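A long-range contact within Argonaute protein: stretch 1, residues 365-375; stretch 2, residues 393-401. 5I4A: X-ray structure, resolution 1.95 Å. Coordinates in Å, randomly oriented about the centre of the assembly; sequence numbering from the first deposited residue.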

ATOM      1  N   PHE A 365      36.380  21.641   0.765  1.00 41.29           N
ATOM      2  CA  PHE A 365      35.170  22.433   0.966  1.00 38.92           C
ATOM      3  C   PHE A 365      33.967  21.547   1.263  1.00 28.50           C
ATOM      4  O   PHE A 365      33.210  21.801   2.208  1.00 28.43           O
ATOM      5  N   ILE A 366      33.761  20.512   0.447  1.00 30.38           N
ATOM      6  CA  ILE A 366      32.625  19.618   0.656  1.00 37.62           C
ATOM      7  C   ILE A 366      32.755  18.894   1.988  1.00 33.88           C
ATOM      8  O   ILE A 366      31.781  18.765   2.741  1.00 35.20           O
ATOM      9  N   ASN A 367      33.963  18.427   2.311  1.00 37.54           N
ATOM     10  CA  ASN A 367      34.154  17.656   3.535  1.00 35.60           C
ATOM     11  C   ASN A 367      33.939  18.513   4.778  1.00 33.87           C
ATOM     12  O   ASN A 367      33.421  18.024   5.790  1.00 39.86           O
ATOM     13  N   GLN A 368      34.325  19.789   4.729  1.00 38.95           N
ATOM     14  CA  GLN A 368      34.173  20.659   5.891  1.00 38.92           C
ATOM     15  C   GLN A 368      32.756  21.186   6.060  1.00 46.38           C
ATOM     16  O   GLN A 368      32.490  21.880   7.048  1.00 44.99           O
ATOM     17  N   ILE A 369      31.845  20.885   5.132  1.00 44.11           N
ATOM     18  CA  ILE A 369      30.472  21.357   5.263  1.00 32.88           C
ATOM     19  C   ILE A 369      29.847  20.730   6.498  1.00 39.13           C
ATOM     20  O   ILE A 369      29.820  19.502   6.649  1.00 36.68           O
ATOM     21  N   GLU A 370      29.345  21.572   7.388  1.00 34.36           N
ATOM     22  CA  GLU A 370      28.645  21.140   8.584  1.00 44.07           C
ATOM     23  C   GLU A 370      27.204  21.640   8.521  1.00 48.20           C
ATOM     24  O   GLU A 370      26.798  22.316   7.573  1.00 45.63           O
ATOM     25  N   ASP A 371      26.431  21.287   9.550  1.00 44.09           N
ATOM     26  CA  ASP A 371      25.041  21.712   9.692  1.00 47.57           C
ATOM     27  C   ASP A 371      24.174  21.206   8.544  1.00 40.04           C
ATOM     28  O   ASP A 371      24.565  20.291   7.812  1.00 42.91           O
ATOM     29  N   ASN A 372      22.991  21.801   8.383  1.00 33.30           N
ATOM     30  CA  ASN A 372      22.031  21.388   7.364  1.00 28.53           C
ATOM     31  C   ASN A 372      22.321  22.154   6.080  1.00 33.50           C
ATOM     32  O   ASN A 372      22.131  23.373   6.021  1.00 47.67           O
ATOM     33  N   VAL A 373      22.777  21.445   5.052  1.00 20.37           N
ATOM     34  CA  VAL A 373      23.045  22.043   3.749  1.00 19.49           C
ATOM     35  C   VAL A 373      22.408  21.159   2.691  1.00 24.38           C
ATOM     36  O   VAL A 373      22.699  19.957   2.618  1.00 17.03           O
ATOM     37  N   MET A 374      21.539  21.751   1.881  1.00 30.37           N
ATOM     38  CA  MET A 374      20.861  21.028   0.818  1.00 17.11           C
ATOM     39  C   MET A 374      21.777  20.875  -0.389  1.00 16.92           C
ATOM     40  O   MET A 374      22.457  21.819  -0.795  1.00 23.40           O
ATOM     41  N   ALA A 375      21.786  19.682  -0.965  1.00 13.93           N
ATOM     42  CA  ALA A 375      22.487  19.433  -2.217  1.00 16.48           C
ATOM     43  C   ALA A 375      21.437  19.408  -3.322  1.00 19.04           C
ATOM     44  O   ALA A 375      20.729  18.416  -3.505  1.00 18.05           O
ATOM     45  N   PHE A 393      26.585   9.419  -2.156  1.00 33.96           N
ATOM     46  CA  PHE A 393      26.612  10.844  -1.895  1.00 30.99           C
ATOM     47  C   PHE A 393      27.226  11.126  -0.524  1.00 32.18           C
ATOM     48  O   PHE A 393      27.091  10.320   0.401  1.00 36.06           O
ATOM     49  N   PRO A 394      27.920  12.256  -0.375  1.00 31.06           N
ATOM     50  CA  PRO A 394      28.481  12.609   0.936  1.00 31.43           C
ATOM     51  C   PRO A 394      27.388  12.681   1.992  1.00 36.69           C
ATOM     52  O   PRO A 394      26.331  13.278   1.779  1.00 29.10           O
ATOM     53  N   ASP A 395      27.652  12.059   3.141  1.00 32.63           N
ATOM     54  CA  ASP A 395      26.635  11.921   4.174  1.00 31.86           C
ATOM     55  C   ASP A 395      26.398  13.205   4.954  1.00 23.00           C
ATOM     56  O   ASP A 395      25.387  13.308   5.655  1.00 40.97           O
ATOM     57  N   ASN A 396      27.293  14.184   4.853  1.00 31.56           N
ATOM     58  CA  ASN A 396      27.081  15.455   5.530  1.00 32.98           C
ATOM     59  C   ASN A 396      26.199  16.409   4.733  1.00 23.96           C
ATOM     60  O   ASN A 396      25.977  17.540   5.176  1.00 33.90           O
ATOM     61  N   LEU A 397      25.686  15.983   3.582  1.00 22.45           N
ATOM     62  CA  LEU A 397      24.795  16.793   2.767  1.00 22.28           C
ATOM     63  C   LEU A 397      23.406  16.170   2.724  1.00 21.70           C
ATOM     64  O   LEU A 397      23.253  14.947   2.751  1.00 27.28           O
ATOM     65  N   ILE A 398      22.394  17.031   2.652  1.00 20.00           N
ATOM     66  CA  ILE A 398      21.003  16.606   2.546  1.00 16.60           C
ATOM     67  C   ILE A 398      20.680  16.526   1.057  1.00 17.62           C
ATOM     68  O   ILE A 398      20.496  17.548   0.391  1.00 14.05           O
ATOM     69  N   LEU A 399      20.612  15.306   0.537  1.00 16.30           N
ATOM     70  CA  LEU A 399      20.428  15.089  -0.891  1.00 19.87           C
ATOM     71  C   LEU A 399      19.038  15.550  -1.321  1.00 31.99           C
ATOM     72  O   LEU A 399      18.025  15.073  -0.795  1.00 22.70           O
ATOM     73  N   GLN A 400      18.989  16.480  -2.276  1.00 24.85           N
ATOM     74  CA  GLN A 400      17.735  17.062  -2.757  1.00 15.87           C
ATOM     75  C   GLN A 400      17.735  17.077  -4.280  1.00 16.57           C
ATOM     76  O   GLN A 400      17.937  18.129  -4.902  1.00 18.03           O
ATOM     77  N   PRO A 401      17.485  15.935  -4.914  1.00 18.07           N
ATOM     78  CA  PRO A 401      17.508  15.885  -6.380  1.00 14.15           C
ATOM     79  C   PRO A 401      16.273  16.536  -6.984  1.00 22.15           C
ATOM     80  O   PRO A 401      15.209  16.612  -6.367  1.00 24.94           O
TER

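The two stretches meet as a pair of parallel strands at one end and as a loop packed against a helix end at the other, burying 637 Å² in all. In the strands, Ile 398 N donates to Val 373 O (2.9 Å), Ala 375 N to Ile 398 O (2.8 Å) and Gln 400 N to Ala 375 O (2.9 Å), a ladder that sets Met 374 beside Ile 398 and Ala 375 beside Leu 399. The paired residues alternate between the two faces of the sheet.

On the face of Met 374 and Ile 398, the methionine adopts an m, m, t rotamer that lays its sulfur against the flank of the neighbouring strand's side chains. Its sulfur sits in a shallow notch between two of them, with SD of Met 374 3.6 Å from CG2 of Ile 398 and 3.7 Å from CG of Gln 400, whose chi1 and chi2 are both m. The other branch of Ile 398, extended in an m, t rotamer, reaches back to Asn 372, where its CD1 lies 3.9 Å from CB of Asn 372.

The face of Ala 375 is shaped differently. Its single methyl is a small bump met by the edge of the Phe 393 ring, with CB of Ala 375 3.4 Å from CE2 of Phe 393 and near the ring plane. Phe 393 has its CA-to-CB bond sideways and an off-well chi1 of -142°, yet the end of its ring comes nearer to the alanine.

Leu 397 is the central knob of the apolar contact. Its m, t rotamer carries the forked end into a hollow lined by Ile 366, Ile 369 and Val 373. One prong, CD2 of Leu 397, lies 3.6 Å from CG2 of Ile 369 and 4.2 Å from CG1 of Val 373; the other, CD1 of Leu 397, lies 4.3 Å from CG2 of Ile 366. That Ile 366 methyl also packs against the proline ring, its CG2 4.1 Å from CG of Pro 394.

Beside this hollow, within the type I turn from Pro 394 to Leu 397, Asn 396 points toward stretch 1 with chi1 in p. ND2 of Asn 396 plugs the bend where the helix gives way to the loop, donating to Ile 366 O (2.9 Å) and Ile 369 O (3.0 Å). A water bridges the two backbones, donating to Asp 371 O (2.8 Å) and Asn 396 O (2.6 Å) and accepting from Val 373 N (3.0 Å).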

ATOM      1  CB  PHE A 365      34.895  23.297  -0.263  1.00 36.41           C
ATOM      2  CG  PHE A 365      33.549  23.960  -0.241  1.00 38.79           C
ATOM      3  CD1 PHE A 365      33.354  25.126   0.477  1.00 40.83           C
ATOM      4  CD2 PHE A 365      32.475  23.411  -0.922  1.00 29.83           C
ATOM      5  CE1 PHE A 365      32.117  25.741   0.509  1.00 37.53           C
ATOM      6  CE2 PHE A 365      31.233  24.018  -0.888  1.00 31.93           C
ATOM      7  CZ  PHE A 365      31.056  25.186  -0.176  1.00 24.98           C
ATOM      8  CB  ILE A 366      32.507  18.630  -0.519  1.00 38.58           C
ATOM      9  CG1 ILE A 366      32.167  19.380  -1.810  1.00 40.53           C
ATOM     10  CG2 ILE A 366      31.472  17.555  -0.217  1.00 40.73           C
ATOM     11  CD1 ILE A 366      32.308  18.537  -3.060  1.00 42.22           C
ATOM     12  CB  ASN A 367      35.547  17.028   3.543  1.00 44.69           C
ATOM     13  CG  ASN A 367      35.839  16.270   4.820  1.00 50.43           C
ATOM     14  OD1 ASN A 367      35.511  15.088   4.943  1.00 46.33           O
ATOM     15  ND2 ASN A 367      36.461  16.945   5.779  1.00 44.24           N
ATOM     16  CB  GLN A 368      35.155  21.839   5.822  1.00 43.86           C
ATOM     17  CG  GLN A 368      35.039  22.739   4.592  1.00 48.18           C
ATOM     18  CD  GLN A 368      33.923  23.764   4.681  1.00 58.67           C
ATOM     19  OE1 GLN A 368      33.966  24.677   5.505  1.00 59.44           O
ATOM     20  NE2 GLN A 368      32.919  23.620   3.822  1.00 53.58           N
ATOM     21  CB  ILE A 369      29.661  21.040   4.004  1.00 29.02           C
ATOM     22  CG1 ILE A 369      30.004  22.030   2.888  1.00 35.02           C
ATOM     23  CG2 ILE A 369      28.166  21.068   4.315  1.00 33.90           C
ATOM     24  CD1 ILE A 369      29.349  21.710   1.561  1.00 35.02           C
ATOM     25  CB  GLU A 370      29.354  21.649   9.840  1.00 52.40           C
ATOM     26  CG  GLU A 370      30.871  21.534   9.804  1.00 66.71           C
ATOM     27  CD  GLU A 370      31.408  20.618  10.883  1.00 75.21           C
ATOM     28  OE1 GLU A 370      30.641  19.757  11.362  1.00 82.37           O
ATOM     29  OE2 GLU A 370      32.592  20.760  11.256  1.00 71.39           O
ATOM     30  CB  ASP A 371      24.948  23.237   9.785  1.00 55.35           C
ATOM     31  CG  ASP A 371      26.030  23.830  10.660  1.00 75.87           C
ATOM     32  OD1 ASP A 371      26.700  23.058  11.377  1.00 84.85           O
ATOM     33  OD2 ASP A 371      26.215  25.064  10.631  1.00 85.36           O
ATOM     34  CB  ASN A 372      20.603  21.645   7.834  1.00 22.34           C
ATOM     35  CG  ASN A 372      20.345  21.111   9.227  1.00 27.83           C
ATOM     36  OD1 ASN A 372      20.614  19.949   9.518  1.00 32.98           O
ATOM     37  ND2 ASN A 372      19.832  21.972  10.106  1.00 32.80           N
ATOM     38  CB  VAL A 373      24.552  22.215   3.483  1.00 15.07           C
ATOM     39  CG1 VAL A 373      24.785  22.698   2.052  1.00 15.89           C
ATOM     40  CG2 VAL A 373      25.153  23.197   4.475  1.00 22.32           C
ATOM     41  CB  MET A 374      19.589  21.764   0.405  1.00 16.34           C
ATOM     42  CG  MET A 374      18.655  22.064   1.558  1.00 36.48           C
ATOM     43  SD  MET A 374      17.996  20.551   2.269  1.00 65.87           S
ATOM     44  CE  MET A 374      17.340  21.174   3.804  1.00 43.81           C
ATOM     45  CB  ALA A 375      23.280  18.135  -2.156  1.00 16.35           C
ATOM     46  CB  PHE A 393      25.205  11.422  -1.962  1.00 35.08           C
ATOM     47  CG  PHE A 393      25.150  12.778  -2.578  1.00 33.14           C
ATOM     48  CD1 PHE A 393      25.362  12.943  -3.937  1.00 24.37           C
ATOM     49  CD2 PHE A 393      24.896  13.892  -1.802  1.00 31.58           C
ATOM     50  CE1 PHE A 393      25.317  14.194  -4.508  1.00 25.78           C
ATOM     51  CE2 PHE A 393      24.855  15.141  -2.366  1.00 28.83           C
ATOM     52  CZ  PHE A 393      25.063  15.295  -3.721  1.00 26.67           C
ATOM     53  CB  PRO A 394      29.130  13.977   0.689  1.00 32.89           C
ATOM     54  CG  PRO A 394      29.401  14.013  -0.779  1.00 32.27           C
ATOM     55  CD  PRO A 394      28.292  13.230  -1.418  1.00 29.52           C
ATOM     56  CB  ASP A 395      27.016  10.795   5.138  1.00 49.93           C
ATOM     57  CG  ASP A 395      27.081   9.445   4.454  1.00 71.37           C
ATOM     58  OD1 ASP A 395      26.267   9.199   3.538  1.00 79.84           O
ATOM     59  OD2 ASP A 395      27.951   8.630   4.825  1.00 77.78           O
ATOM     60  CB  ASN A 396      28.427  16.118   5.843  1.00 29.72           C
ATOM     61  CG  ASN A 396      29.284  16.317   4.609  1.00 33.70           C
ATOM     62  OD1 ASN A 396      29.235  15.525   3.668  1.00 32.58           O
ATOM     63  ND2 ASN A 396      30.080  17.380   4.609  1.00 32.58           N
ATOM     64  CB  LEU A 397      25.328  16.940   1.338  1.00 22.83           C
ATOM     65  CG  LEU A 397      26.715  17.564   1.173  1.00 23.36           C
ATOM     66  CD1 LEU A 397      27.144  17.518  -0.283  1.00 26.64           C
ATOM     67  CD2 LEU A 397      26.723  18.992   1.688  1.00 22.38           C
ATOM     68  CB  ILE A 398      20.061  17.561   3.282  1.00 17.08           C
ATOM     69  CG1 ILE A 398      20.448  17.659   4.760  1.00 25.77           C
ATOM     70  CG2 ILE A 398      18.614  17.098   3.144  1.00 15.40           C
ATOM     71  CD1 ILE A 398      19.639  18.676   5.541  1.00 27.58           C
ATOM     72  CB  LEU A 399      20.642  13.612  -1.215  1.00 22.93           C
ATOM     73  CG  LEU A 399      20.527  13.134  -2.661  1.00 32.35           C
ATOM     74  CD1 LEU A 399      21.352  14.012  -3.568  1.00 32.37           C
ATOM     75  CD2 LEU A 399      20.983  11.690  -2.763  1.00 20.86           C
ATOM     76  CB  GLN A 400      17.528  18.471  -2.196  1.00 13.25           C
ATOM     77  CG  GLN A 400      17.266  18.523  -0.692  1.00 22.56           C
ATOM     78  CD  GLN A 400      15.900  17.971  -0.310  1.00 24.94           C
ATOM     79  OE1 GLN A 400      15.080  17.662  -1.174  1.00 25.17           O
ATOM     80  NE2 GLN A 400      15.652  17.848   0.989  1.00 21.91           N
ATOM     81  CB  PRO A 401      17.549  14.383  -6.691  1.00 18.97           C
ATOM     82  CG  PRO A 401      17.743  13.684  -5.349  1.00 29.03           C
ATOM     83  CD  PRO A 401      17.196  14.620  -4.324  1.00 17.82           C
TER
HETATM   84  O   HOH W   1      23.732  18.655   5.761  1.00 28.48           O